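Local coordinates for protein putative alcohol dehydrogenase (Sinorhizobium meliloti, PDB 4J6F) that probably acts as a nicotinamide-dependent alcohol dehydrogenase of the medium-chain dehydrogenase/reductase family, its exact substrate being uncertain, at residues Val68-Met73 with Lys376-Pro381; Thr181-Ala186 with Pro350-Val355; Glu208-Thr213 with Val277-Val282; Glu200-Ala205 with Arg299-Gly304. All blocks are in the same frame, centred on the assembly; numbering follows the deposited sequence.

Interaction 1 (Val68-Met73 with Lys376-Pro381); sequences VTACGM and KLVVVP
Cys71 and Val379 form a hydrogen-bonded antiparallel pair, followed by Gly72 with Val378 as a non-hydrogen-bonded pair; here residues 68-72 run at 143° to residues 376-380. Val379 N gives Cys71 O a nearly straight bond of 2.7 Å, whereas the return bond from Cys71 N to Val379 O is clearly bent (135° at the hydrogen). One step on, Met73 N reaches Leu377 O at 2.9 Å.

Met73, a selenomethionine in this crystal, carries much of the side-chain packing. Its CB lies alongside Leu377 O. With CG turned beside its own backbone N, CG comes to 3.4 Å from Leu377 O and 3.9 Å from Val379 CG2. SE then sits 4.0 Å from Leu377 CB and the same distance from Val379 CG2, straddling the two residues, and a bend at chi3 (75°) turns CE away from the extended line. Phe361, Ala364 and Phe368 of helix 361-370 pack on this side chain as a whole. Separately, Val378 CG1 meets Ala70 CB at 3.7 Å, and Ile183 packs on both residues. Farther along, Pro381 CG rests 3.4 Å from Val68 O.

The polar end of the contact lies at Met73 O. A water donates to it and accepts from Leu377 N, and Lys376 NZ approaches it in a weak bond; the stronger partner of that ammonium is Asp113 in a salt bridge. The chemistry thus implies a mainly apolar seam, stitched by backbone bonds, that closes at one end around a water and a lysine paired with Asp113 of the neighbouring strand 113-121.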
loop_
_atom_site.group_PDB
_atom_site.type_symbol
_atom_site.label_atom_id
_atom_site.label_comp_id
_atom_site.label_asym_id
_atom_site.label_seq_id
_atom_site.Cartn_x
_atom_site.Cartn_y
_atom_site.Cartn_z
ATOM N N VAL A 68 -30.379 21.172 15.336
ATOM C CA VAL A 68 -30.216 19.875 14.676
ATOM C C VAL A 68 -31.554 19.256 14.338
ATOM O O VAL A 68 -32.434 19.176 15.178
ATOM C CB VAL A 68 -29.441 18.860 15.531
ATOM C CG1 VAL A 68 -28.986 17.693 14.668
ATOM C CG2 VAL A 68 -28.250 19.517 16.211
ATOM N N THR A 69 -31.705 18.812 13.102
ATOM C CA THR A 69 -32.963 18.210 12.700
ATOM C C THR A 69 -32.797 16.730 12.440
ATOM O O THR A 69 -33.764 15.970 12.584
ATOM C CB THR A 69 -33.563 18.921 11.493
ATOM O OG1 THR A 69 -32.551 19.056 10.488
ATOM C CG2 THR A 69 -34.078 20.317 11.911
ATOM N N ALA A 70 -31.562 16.334 12.098
ATOM C CA ALA A 70 -31.181 14.936 11.826
ATOM C C ALA A 70 -29.680 14.726 12.023
ATOM O O ALA A 70 -28.899 15.648 11.806
ATOM C CB ALA A 70 -31.577 14.536 10.409
ATOM N N CYS A 71 -29.286 13.520 12.433
ATOM C CA CYS A 71 -27.870 13.145 12.536
ATOM C C CYS A 71 -27.650 11.651 12.269
ATOM O O CYS A 71 -28.230 10.802 12.950
ATOM C CB CYS A 71 -27.291 13.509 13.907
ATOM S SG CYS A 71 -25.486 13.336 13.949
ATOM N N GLY A 72 -26.799 11.335 11.300
ATOM C CA GLY A 72 -26.628 9.955 10.867
ATOM C C GLY A 72 -25.592 9.220 11.680
ATOM O O GLY A 72 -24.596 9.808 12.072
HETATM N N MSE A 73 -25.822 7.928 11.916
HETATM C CA MSE A 73 -24.915 7.093 12.724
HETATM C C MSE A 73 -23.813 6.452 11.903
HETATM O O MSE A 73 -24.022 6.060 10.754
HETATM C CB MSE A 73 -25.697 5.996 13.430
HETATM C CG MSE A 73 -27.028 6.491 13.975
HETATM SE SE MSE A 73 -27.817 5.064 15.091
HETATM C CE MSE A 73 -26.671 5.210 16.693
ATOM N N LYS A 376 -28.176 3.711 5.916
ATOM C CA LYS A 376 -27.829 4.387 7.152
ATOM C C LYS A 376 -28.995 4.661 8.090
ATOM O O LYS A 376 -30.112 4.883 7.666
ATOM C CB LYS A 376 -27.091 5.686 6.834
ATOM C CG LYS A 376 -26.216 5.582 5.598
ATOM C CD LYS A 376 -24.903 6.335 5.719
ATOM C CE LYS A 376 -24.309 6.261 7.109
ATOM N NZ LYS A 376 -24.443 7.562 7.809
ATOM N N LEU A 377 -28.699 4.641 9.383
ATOM C CA LEU A 377 -29.660 4.988 10.422
ATOM C C LEU A 377 -29.466 6.454 10.805
ATOM O O LEU A 377 -28.327 6.956 10.875
ATOM C CB LEU A 377 -29.538 4.052 11.628
ATOM C CG LEU A 377 -29.684 2.540 11.362
ATOM C CD1 LEU A 377 -29.700 1.767 12.671
ATOM C CD2 LEU A 377 -30.917 2.166 10.544
ATOM N N VAL A 378 -30.590 7.143 11.002
ATOM C CA VAL A 378 -30.602 8.581 11.294
ATOM C C VAL A 378 -31.255 8.867 12.649
ATOM O O VAL A 378 -32.341 8.341 12.949
ATOM C CB VAL A 378 -31.357 9.359 10.202
ATOM C CG1 VAL A 378 -31.326 10.844 10.494
ATOM C CG2 VAL A 378 -30.759 9.052 8.839
ATOM N N VAL A 379 -30.596 9.696 13.459
ATOM C CA VAL A 379 -31.125 10.081 14.772
ATOM C C VAL A 379 -31.717 11.491 14.744
ATOM O O VAL A 379 -31.043 12.440 14.335
ATOM C CB VAL A 379 -30.049 9.983 15.855
ATOM C CG1 VAL A 379 -30.580 10.533 17.163
ATOM C CG2 VAL A 379 -29.616 8.540 16.023
ATOM N N VAL A 380 -32.975 11.608 15.172
ATOM C CA VAL A 380 -33.700 12.882 15.192
ATOM C C VAL A 380 -33.995 13.343 16.620
ATOM O O VAL A 380 -34.427 12.542 17.427
ATOM C CB VAL A 380 -35.020 12.757 14.414
ATOM C CG1 VAL A 380 -35.931 13.955 14.670
ATOM C CG2 VAL A 380 -34.729 12.598 12.930
ATOM N N PRO A 381 -33.752 14.634 16.939
ATOM C CA PRO A 381 -34.064 15.116 18.289
ATOM C C PRO A 381 -35.547 15.067 18.658
ATOM O O PRO A 381 -36.398 15.425 17.838
ATOM C CB PRO A 381 -33.549 16.552 18.276
ATOM C CG PRO A 381 -32.412 16.500 17.308
ATOM C CD PRO A 381 -32.924 15.610 16.206
HETATM O O HOH W 1 -25.816 4.321 9.934
#

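Interaction 2 (Thr181-Ala186 with Pro350-Val355); sequences TDIELA and PLVGGV
The carboxylate of Glu184 is the flat group facing Pro350: over one of its faces stands Pro350 CG, 4.1 Å from Glu184 CD. Its OE2 is engaged differently, since Thr181 N donates to that oxygen at 3.1 Å from the anti side, 21° out of the carboxylate plane. Nearer the backbone, Glu184 CB touches the proline ring, 3.8 Å from Pro350 CG, the two side chains lying obliquely to each other. The ring also leans on the helix backbone, with Pro350 CB 3.4 Å from Glu184 O. CG of Glu184 lies beside the backbone N (chi1 -67°) and the chain is extended beyond it, which carries the carboxylate back to the start of the helix.

A second patch is purely apolar. Ile183 CG2 touches Val352 CG2 and Val355 CG2, at 4.1 Å from each; it meets Val355 tip to tip but crosses Val352 at about a right angle. Val378 and Val380 of strand 376-380 also pack on Ile183.

Replacing Glu184 by an alanine would probably leave Thr181 N without its side-chain acceptor and lose the part of the Pro350 packing made beyond CB.

With Thr181 at the N-cap and Glu184 three residues on, the bond from backbone N to carboxylate resembles one half of a capping box, the reciprocal Thr181 bond being absent. The short helix packs across the beginning of strand 352-357, largely at the surface.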
loop_
_atom_site.group_PDB
_atom_site.type_symbol
_atom_site.label_atom_id
_atom_site.label_comp_id
_atom_site.label_asym_id
_atom_site.label_seq_id
_atom_site.Cartn_x
_atom_site.Cartn_y
_atom_site.Cartn_z
ATOM N N THR A 181 -35.063 15.841 1.936
ATOM C CA THR A 181 -35.320 15.935 3.377
ATOM C C THR A 181 -34.050 16.152 4.189
ATOM O O THR A 181 -32.978 15.681 3.812
ATOM C CB THR A 181 -35.897 14.605 3.877
ATOM O OG1 THR A 181 -36.797 14.100 2.907
ATOM C CG2 THR A 181 -36.658 14.777 5.138
ATOM N N ASP A 182 -34.186 16.838 5.321
ATOM C CA ASP A 182 -33.115 16.923 6.307
ATOM C C ASP A 182 -32.611 15.523 6.668
ATOM O O ASP A 182 -31.394 15.280 6.657
ATOM C CB ASP A 182 -33.563 17.685 7.556
ATOM C CG ASP A 182 -33.975 19.130 7.257
ATOM O OD1 ASP A 182 -33.940 19.552 6.072
ATOM O OD2 ASP A 182 -34.340 19.852 8.219
ATOM N N ILE A 183 -33.532 14.600 6.947
ATOM C CA ILE A 183 -33.153 13.208 7.216
ATOM C C ILE A 183 -32.352 12.576 6.066
ATOM O O ILE A 183 -31.346 11.913 6.306
ATOM C CB ILE A 183 -34.369 12.318 7.559
ATOM C CG1 ILE A 183 -34.982 12.726 8.917
ATOM C CG2 ILE A 183 -33.965 10.853 7.573
ATOM C CD1 ILE A 183 -36.357 12.159 9.214
ATOM N N GLU A 184 -32.790 12.800 4.827
ATOM C CA GLU A 184 -32.146 12.211 3.657
ATOM C C GLU A 184 -30.734 12.744 3.509
ATOM O O GLU A 184 -29.791 11.999 3.242
ATOM C CB GLU A 184 -32.967 12.492 2.394
ATOM C CG GLU A 184 -34.317 11.776 2.386
ATOM C CD GLU A 184 -35.097 11.936 1.090
ATOM O OE1 GLU A 184 -35.626 10.908 0.611
ATOM O OE2 GLU A 184 -35.193 13.068 0.553
ATOM N N LEU A 185 -30.597 14.043 3.716
ATOM C CA LEU A 185 -29.322 14.725 3.639
ATOM C C LEU A 185 -28.343 14.268 4.719
ATOM O O LEU A 185 -27.132 14.359 4.539
ATOM C CB LEU A 185 -29.578 16.218 3.774
ATOM C CG LEU A 185 -28.676 17.185 3.030
ATOM C CD1 LEU A 185 -28.502 16.764 1.579
ATOM C CD2 LEU A 185 -29.301 18.563 3.125
ATOM N N ALA A 186 -28.861 13.781 5.842
ATOM C CA ALA A 186 -28.019 13.369 6.972
ATOM C C ALA A 186 -27.365 11.995 6.790
ATOM O O ALA A 186 -26.711 11.476 7.698
ATOM C CB ALA A 186 -28.826 13.397 8.256
ATOM N N PRO A 350 -29.846 9.194 -1.342
ATOM C CA PRO A 350 -29.808 8.864 0.086
ATOM C C PRO A 350 -30.362 7.474 0.361
ATOM O O PRO A 350 -31.324 7.058 -0.272
ATOM C CB PRO A 350 -30.709 9.926 0.710
ATOM C CG PRO A 350 -31.709 10.215 -0.365
ATOM C CD PRO A 350 -30.954 10.112 -1.664
ATOM N N LEU A 351 -29.755 6.766 1.302
ATOM C CA LEU A 351 -30.222 5.442 1.679
ATOM C C LEU A 351 -30.683 5.446 3.133
ATOM O O LEU A 351 -29.891 5.254 4.056
ATOM C CB LEU A 351 -29.108 4.422 1.457
ATOM C CG LEU A 351 -28.520 4.444 0.048
ATOM C CD1 LEU A 351 -27.252 3.613 -0.037
ATOM C CD2 LEU A 351 -29.572 3.975 -0.956
ATOM N N VAL A 352 -31.966 5.687 3.356
ATOM C CA VAL A 352 -32.427 5.746 4.734
ATOM C C VAL A 352 -32.865 4.366 5.211
ATOM O O VAL A 352 -33.883 3.840 4.760
ATOM C CB VAL A 352 -33.530 6.799 4.941
ATOM C CG1 VAL A 352 -33.992 6.794 6.386
ATOM C CG2 VAL A 352 -33.001 8.172 4.578
ATOM N N GLY A 353 -32.085 3.793 6.124
ATOM C CA GLY A 353 -32.351 2.459 6.637
ATOM C C GLY A 353 -33.305 2.466 7.811
ATOM O O GLY A 353 -33.910 1.441 8.112
ATOM N N GLY A 354 -33.436 3.613 8.485
ATOM C CA GLY A 354 -34.360 3.751 9.608
ATOM C C GLY A 354 -34.135 5.033 10.376
ATOM O O GLY A 354 -33.072 5.644 10.287
ATOM N N VAL A 355 -35.137 5.447 11.141
ATOM C CA VAL A 355 -35.075 6.717 11.838
ATOM C C VAL A 355 -35.387 6.527 13.306
ATOM O O VAL A 355 -36.348 5.851 13.653
ATOM C CB VAL A 355 -36.097 7.686 11.251
ATOM C CG1 VAL A 355 -36.075 9.008 12.006
ATOM C CG2 VAL A 355 -35.835 7.884 9.765
#

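Interaction 3 (Glu208-Thr213 with Val277-Val282); sequences ETVLVT and VVADLV
Residues Val210-Val212 pair with Val277-Ala279 as neighbouring parallel strands in the six-stranded sheet of the Rossmann-type domain, which in this family binds the nicotinamide coenzyme. The strand directions differ by 24° and the axes approach to 4.5 Å. Four backbone bonds link them, in sequence from Thr209 O to Thr213 N. Leu211 forms two of these: its N donates to Val277 O and its O accepts from Ala279 N, each at 2.7 Å.

On one face, Val210 CG2 lies 3.9 Å from Val277 CG1 and 4.0 Å from Ala279 CB, so a single methyl spans two residues of the partner strand. On the reverse face, Leu211 CB packs on Val278 CG2 at 4.1 Å.

Past the paired residues the contact becomes polar. Thr213 places OG1 between its backbone N and carbonyl carbon (chi1 68°), from where the hydroxyl donates to Asp280 OD1 at 2.7 Å, which receives it on its anti lone pair. Val282 N reaches the same oxygen at 3.0 Å from well above the carboxylate plane (52° out of it), closing an Asx turn, and Gly283 N donates to it as well. The other oxygen, OD2, accepts from Tyr300 OH. The carboxylate is thereby fixed in its rotation.

Helix 218-229 covers the Val210, Val212 and Ala279 face through Ile223 and Ala227, while Leu290 of helix 287-293 packs on Leu211, Val278 and Thr213. Strand 233-238 flanks 209-212, and strand 299-302 flanks 277-280.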
loop_
_atom_site.group_PDB
_atom_site.type_symbol
_atom_site.label_atom_id
_atom_site.label_comp_id
_atom_site.label_asym_id
_atom_site.label_seq_id
_atom_site.Cartn_x
_atom_site.Cartn_y
_atom_site.Cartn_z
ATOM N N GLU A 208 -13.027 0.552 -14.833
ATOM C CA GLU A 208 -12.378 -0.403 -13.947
ATOM C C GLU A 208 -13.365 -1.146 -13.036
ATOM O O GLU A 208 -14.499 -0.703 -12.847
ATOM C CB GLU A 208 -11.293 0.293 -13.141
ATOM C CG GLU A 208 -10.014 0.524 -13.931
ATOM C CD GLU A 208 -8.905 1.119 -13.079
ATOM O OE1 GLU A 208 -9.227 1.847 -12.114
ATOM O OE2 GLU A 208 -7.712 0.872 -13.372
ATOM N N THR A 209 -12.943 -2.287 -12.490
ATOM C CA THR A 209 -13.797 -3.039 -11.570
ATOM C C THR A 209 -13.336 -2.906 -10.118
ATOM O O THR A 209 -12.154 -3.091 -9.803
ATOM C CB THR A 209 -13.893 -4.535 -11.944
ATOM O OG1 THR A 209 -14.354 -4.662 -13.294
ATOM C CG2 THR A 209 -14.881 -5.260 -11.030
ATOM N N VAL A 210 -14.274 -2.589 -9.233
ATOM C CA VAL A 210 -13.960 -2.550 -7.814
ATOM C C VAL A 210 -14.744 -3.618 -7.051
ATOM O O VAL A 210 -15.973 -3.702 -7.170
ATOM C CB VAL A 210 -14.152 -1.131 -7.218
ATOM C CG1 VAL A 210 -15.534 -0.572 -7.509
ATOM C CG2 VAL A 210 -13.870 -1.133 -5.731
ATOM N N LEU A 211 -14.033 -4.458 -6.304
ATOM C CA LEU A 211 -14.686 -5.411 -5.401
ATOM C C LEU A 211 -14.836 -4.759 -4.016
ATOM O O LEU A 211 -13.843 -4.287 -3.424
ATOM C CB LEU A 211 -13.888 -6.713 -5.301
ATOM C CG LEU A 211 -14.496 -7.883 -4.521
ATOM C CD1 LEU A 211 -15.745 -8.409 -5.208
ATOM C CD2 LEU A 211 -13.486 -9.010 -4.363
ATOM N N VAL A 212 -16.078 -4.716 -3.524
ATOM C CA VAL A 212 -16.397 -4.010 -2.284
ATOM C C VAL A 212 -16.914 -4.984 -1.235
ATOM O O VAL A 212 -18.005 -5.548 -1.386
ATOM C CB VAL A 212 -17.481 -2.926 -2.502
ATOM C CG1 VAL A 212 -17.648 -2.097 -1.242
ATOM C CG2 VAL A 212 -17.140 -2.034 -3.684
ATOM N N THR A 213 -16.142 -5.177 -0.171
ATOM C CA THR A 213 -16.567 -6.040 0.926
ATOM C C THR A 213 -17.320 -5.210 1.955
ATOM O O THR A 213 -17.101 -4.008 2.059
ATOM C CB THR A 213 -15.378 -6.672 1.641
ATOM O OG1 THR A 213 -14.670 -5.640 2.332
ATOM C CG2 THR A 213 -14.459 -7.371 0.662
ATOM N N VAL A 277 -9.486 -3.143 -8.298
ATOM C CA VAL A 277 -9.445 -2.534 -6.983
ATOM C C VAL A 277 -10.292 -3.339 -6.021
ATOM O O VAL A 277 -11.383 -3.794 -6.373
ATOM C CB VAL A 277 -9.970 -1.081 -6.999
ATOM C CG1 VAL A 277 -10.064 -0.543 -5.577
ATOM C CG2 VAL A 277 -9.084 -0.184 -7.863
ATOM N N VAL A 278 -9.779 -3.512 -4.811
ATOM C CA VAL A 278 -10.561 -4.048 -3.732
ATOM C C VAL A 278 -10.728 -2.931 -2.718
ATOM O O VAL A 278 -9.750 -2.303 -2.309
ATOM C CB VAL A 278 -9.873 -5.268 -3.093
ATOM C CG1 VAL A 278 -10.445 -5.570 -1.713
ATOM C CG2 VAL A 278 -10.003 -6.479 -3.996
ATOM N N ALA A 279 -11.989 -2.653 -2.378
ATOM C CA ALA A 279 -12.364 -1.765 -1.283
ATOM C C ALA A 279 -12.826 -2.674 -0.146
ATOM O O ALA A 279 -13.867 -3.343 -0.239
ATOM C CB ALA A 279 -13.476 -0.824 -1.718
ATOM N N ASP A 280 -12.027 -2.735 0.908
ATOM C CA ASP A 280 -12.264 -3.657 2.012
ATOM C C ASP A 280 -12.778 -2.931 3.243
ATOM O O ASP A 280 -12.151 -1.982 3.715
ATOM C CB ASP A 280 -10.969 -4.377 2.353
ATOM C CG ASP A 280 -11.152 -5.456 3.388
ATOM O OD1 ASP A 280 -12.292 -5.916 3.631
ATOM O OD2 ASP A 280 -10.124 -5.862 3.960
ATOM N N LEU A 281 -13.914 -3.372 3.767
ATOM C CA LEU A 281 -14.427 -2.779 4.993
ATOM C C LEU A 281 -14.605 -3.803 6.084
ATOM O O LEU A 281 -15.087 -3.486 7.176
ATOM C CB LEU A 281 -15.711 -2.028 4.718
ATOM C CG LEU A 281 -15.247 -0.858 3.861
ATOM C CD1 LEU A 281 -16.177 -0.597 2.679
ATOM C CD2 LEU A 281 -14.971 0.367 4.722
ATOM N N VAL A 282 -14.249 -5.039 5.764
ATOM C CA VAL A 282 -14.332 -6.158 6.685
ATOM C C VAL A 282 -12.991 -6.598 7.270
ATOM O O VAL A 282 -12.862 -6.745 8.469
ATOM C CB VAL A 282 -14.986 -7.359 5.985
ATOM C CG1 VAL A 282 -15.168 -8.512 6.944
ATOM C CG2 VAL A 282 -16.312 -6.952 5.393
#

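Interaction 4 (Glu200-Ala205 with Arg299-Gly304); sequences ERARLA and RYTTAG
Ala202 O, just after helix 189-201, is gripped by two nitrogens of Arg299: NE at 2.9 Å and NH2 at 3.0 Å, both donating side-on to that one oxygen. The acceptor lies within 4° of the guanidinium plane for each bond, and the NE donor also lies in the carbonyl plane. Bends at chi2 and chi3 (76° at the latter) fold the arginine back over the turn. Its NH2 has a further partner in Glu208 OE1, a salt bridge, and the same carboxylate oxygen accepts from Ala205 N.

The turn itself is a Schellman motif, with Arg203 leaving the helix at positive phi. Arg203 NH2 lies over one face of the Arg299 guanidinium, the planes 22° apart, with Arg203 NH1 4.3 Å from Arg299 NE. These like charges have separate counterions: Arg203 NH1 pairs with Glu324, Arg299 with Glu208. Away from the charges, Ala202 CB packs on Thr301 CG2 at 4.2 Å. The helix end also borders the second subunit, for Arg201 donates to its Leu323 O.

A leucine in place of Arg299 is likely to strand Ala202 O without these two donors and Glu208 without this cationic mate.

A charged donor from strand 299-302 thus binds a carbonyl just beyond the C-terminal end of helix 189-201, where a helix dipole would probably favour a positive group, and Glu208 and Glu324 probably offset the proximity of the two positive charges.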
loop_
_atom_site.group_PDB
_atom_site.type_symbol
_atom_site.label_atom_id
_atom_site.label_comp_id
_atom_site.label_asym_id
_atom_site.label_seq_id
_atom_site.Cartn_x
_atom_site.Cartn_y
_atom_site.Cartn_z
ATOM N N GLU A 200 -10.264 7.740 -4.399
ATOM C CA GLU A 200 -9.279 8.679 -4.907
ATOM C C GLU A 200 -7.846 8.159 -4.657
ATOM O O GLU A 200 -6.951 8.300 -5.509
ATOM C CB GLU A 200 -9.518 10.052 -4.262
ATOM C CG GLU A 200 -8.848 11.229 -4.963
ATOM C CD GLU A 200 -9.599 11.731 -6.186
ATOM O OE1 GLU A 200 -9.336 12.888 -6.575
ATOM O OE2 GLU A 200 -10.437 10.991 -6.763
ATOM N N ARG A 201 -7.647 7.535 -3.497
ATOM C CA ARG A 201 -6.337 7.005 -3.113
ATOM C C ARG A 201 -5.960 5.806 -3.957
ATOM O O ARG A 201 -4.797 5.601 -4.277
ATOM C CB ARG A 201 -6.328 6.621 -1.636
ATOM C CG ARG A 201 -6.269 7.805 -0.683
ATOM C CD ARG A 201 -4.883 8.427 -0.634
ATOM N NE ARG A 201 -3.893 7.408 -0.328
ATOM C CZ ARG A 201 -3.765 6.842 0.866
ATOM N NH1 ARG A 201 -4.551 7.217 1.877
ATOM N NH2 ARG A 201 -2.857 5.894 1.047
ATOM N N ALA A 202 -6.959 5.013 -4.314
ATOM C CA ALA A 202 -6.764 3.872 -5.191
ATOM C C ALA A 202 -6.775 4.264 -6.671
ATOM O O ALA A 202 -6.568 3.415 -7.532
ATOM C CB ALA A 202 -7.828 2.823 -4.909
ATOM N N ARG A 203 -7.040 5.541 -6.966
ATOM C CA ARG A 203 -7.098 6.048 -8.347
ATOM C C ARG A 203 -8.048 5.264 -9.261
ATOM O O ARG A 203 -7.704 4.988 -10.418
ATOM C CB ARG A 203 -5.706 6.047 -8.959
ATOM C CG ARG A 203 -4.755 7.059 -8.352
ATOM C CD ARG A 203 -3.320 6.815 -8.792
ATOM N NE ARG A 203 -2.741 5.642 -8.133
ATOM C CZ ARG A 203 -2.522 4.466 -8.717
ATOM N NH1 ARG A 203 -1.989 3.480 -8.019
ATOM N NH2 ARG A 203 -2.830 4.264 -9.988
ATOM N N LEU A 204 -9.226 4.906 -8.752
ATOM C CA LEU A 204 -10.177 4.115 -9.515
ATOM C C LEU A 204 -10.735 4.897 -10.706
ATOM O O LEU A 204 -11.294 5.972 -10.537
ATOM C CB LEU A 204 -11.305 3.625 -8.620
ATOM C CG LEU A 204 -12.485 2.907 -9.279
ATOM C CD1 LEU A 204 -12.053 1.602 -9.934
ATOM C CD2 LEU A 204 -13.615 2.660 -8.283
ATOM N N ALA A 205 -10.589 4.338 -11.904
ATOM C CA ALA A 205 -10.941 5.009 -13.160
ATOM C C ALA A 205 -12.218 4.445 -13.778
ATOM O O ALA A 205 -12.606 3.310 -13.474
ATOM C CB ALA A 205 -9.798 4.866 -14.155
ATOM N N ARG A 299 -4.834 -2.593 -6.769
ATOM C CA ARG A 299 -4.810 -1.720 -5.605
ATOM C C ARG A 299 -5.867 -2.075 -4.570
ATOM O O ARG A 299 -7.020 -2.287 -4.896
ATOM C CB ARG A 299 -5.001 -0.271 -6.031
ATOM C CG ARG A 299 -3.971 0.226 -7.008
ATOM C CD ARG A 299 -4.454 0.062 -8.423
ATOM N NE ARG A 299 -5.447 1.064 -8.764
ATOM C CZ ARG A 299 -6.196 1.017 -9.853
ATOM N NH1 ARG A 299 -6.060 0.018 -10.695
ATOM N NH2 ARG A 299 -7.075 1.962 -10.094
ATOM N N TYR A 300 -5.445 -2.128 -3.315
ATOM C CA TYR A 300 -6.299 -2.482 -2.214
ATOM C C TYR A 300 -6.474 -1.203 -1.416
ATOM O O TYR A 300 -5.530 -0.420 -1.265
ATOM C CB TYR A 300 -5.603 -3.571 -1.381
ATOM C CG TYR A 300 -6.232 -3.837 -0.035
ATOM C CD1 TYR A 300 -5.908 -3.044 1.076
ATOM C CD2 TYR A 300 -7.158 -4.866 0.133
ATOM C CE1 TYR A 300 -6.490 -3.265 2.309
ATOM C CE2 TYR A 300 -7.742 -5.102 1.373
ATOM C CZ TYR A 300 -7.409 -4.294 2.455
ATOM O OH TYR A 300 -7.980 -4.511 3.691
ATOM N N THR A 301 -7.671 -0.977 -0.904
ATOM C CA THR A 301 -7.899 0.192 -0.087
ATOM C C THR A 301 -8.869 -0.082 1.059
ATOM O O THR A 301 -9.806 -0.847 0.905
ATOM C CB THR A 301 -8.363 1.373 -0.941
ATOM O OG1 THR A 301 -8.397 2.555 -0.130
ATOM C CG2 THR A 301 -9.732 1.102 -1.550
ATOM N N THR A 302 -8.628 0.527 2.218
ATOM C CA THR A 302 -9.474 0.309 3.392
ATOM C C THR A 302 -9.550 1.539 4.291
ATOM O O THR A 302 -8.632 2.357 4.324
ATOM C CB THR A 302 -8.980 -0.898 4.220
ATOM O OG1 THR A 302 -9.826 -1.090 5.358
ATOM C CG2 THR A 302 -7.565 -0.686 4.714
ATOM N N ALA A 303 -10.674 1.694 4.977
ATOM C CA ALA A 303 -10.819 2.677 6.044
ATOM C C ALA A 303 -11.492 2.137 7.302
ATOM O O ALA A 303 -11.895 2.896 8.162
ATOM C CB ALA A 303 -11.535 3.913 5.548
ATOM N N GLY A 304 -11.628 0.828 7.388
ATOM C CA GLY A 304 -12.233 0.159 8.522
ATOM C C GLY A 304 -12.222 -1.330 8.258
ATOM O O GLY A 304 -12.228 -1.758 7.114
#

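Interactions 1 and 2 lie together, centres about 8 Å apart, and share a sheet: strand 376-380 of interaction 1 runs parallel to strand 352-357 of interaction 2. Interactions 3 and 4 form a similar couple in the parallel Rossmann-type sheet, through adjacent strands 277-280 and 299-302; about 28 Å separates the centres of interaction 1 from those of both. Interactions 1 and 3 are buried strand pairings, one antiparallel and one parallel, relying on backbone bonds and aliphatic packing. Interaction 2 sets a short helix, and interaction 4 the turn after a helix, against a strand or its approach: 181-186 packs largely through apolar atoms at the surface, with no hydrogen bond across, whereas 200-205 is buried and held by a charged donor.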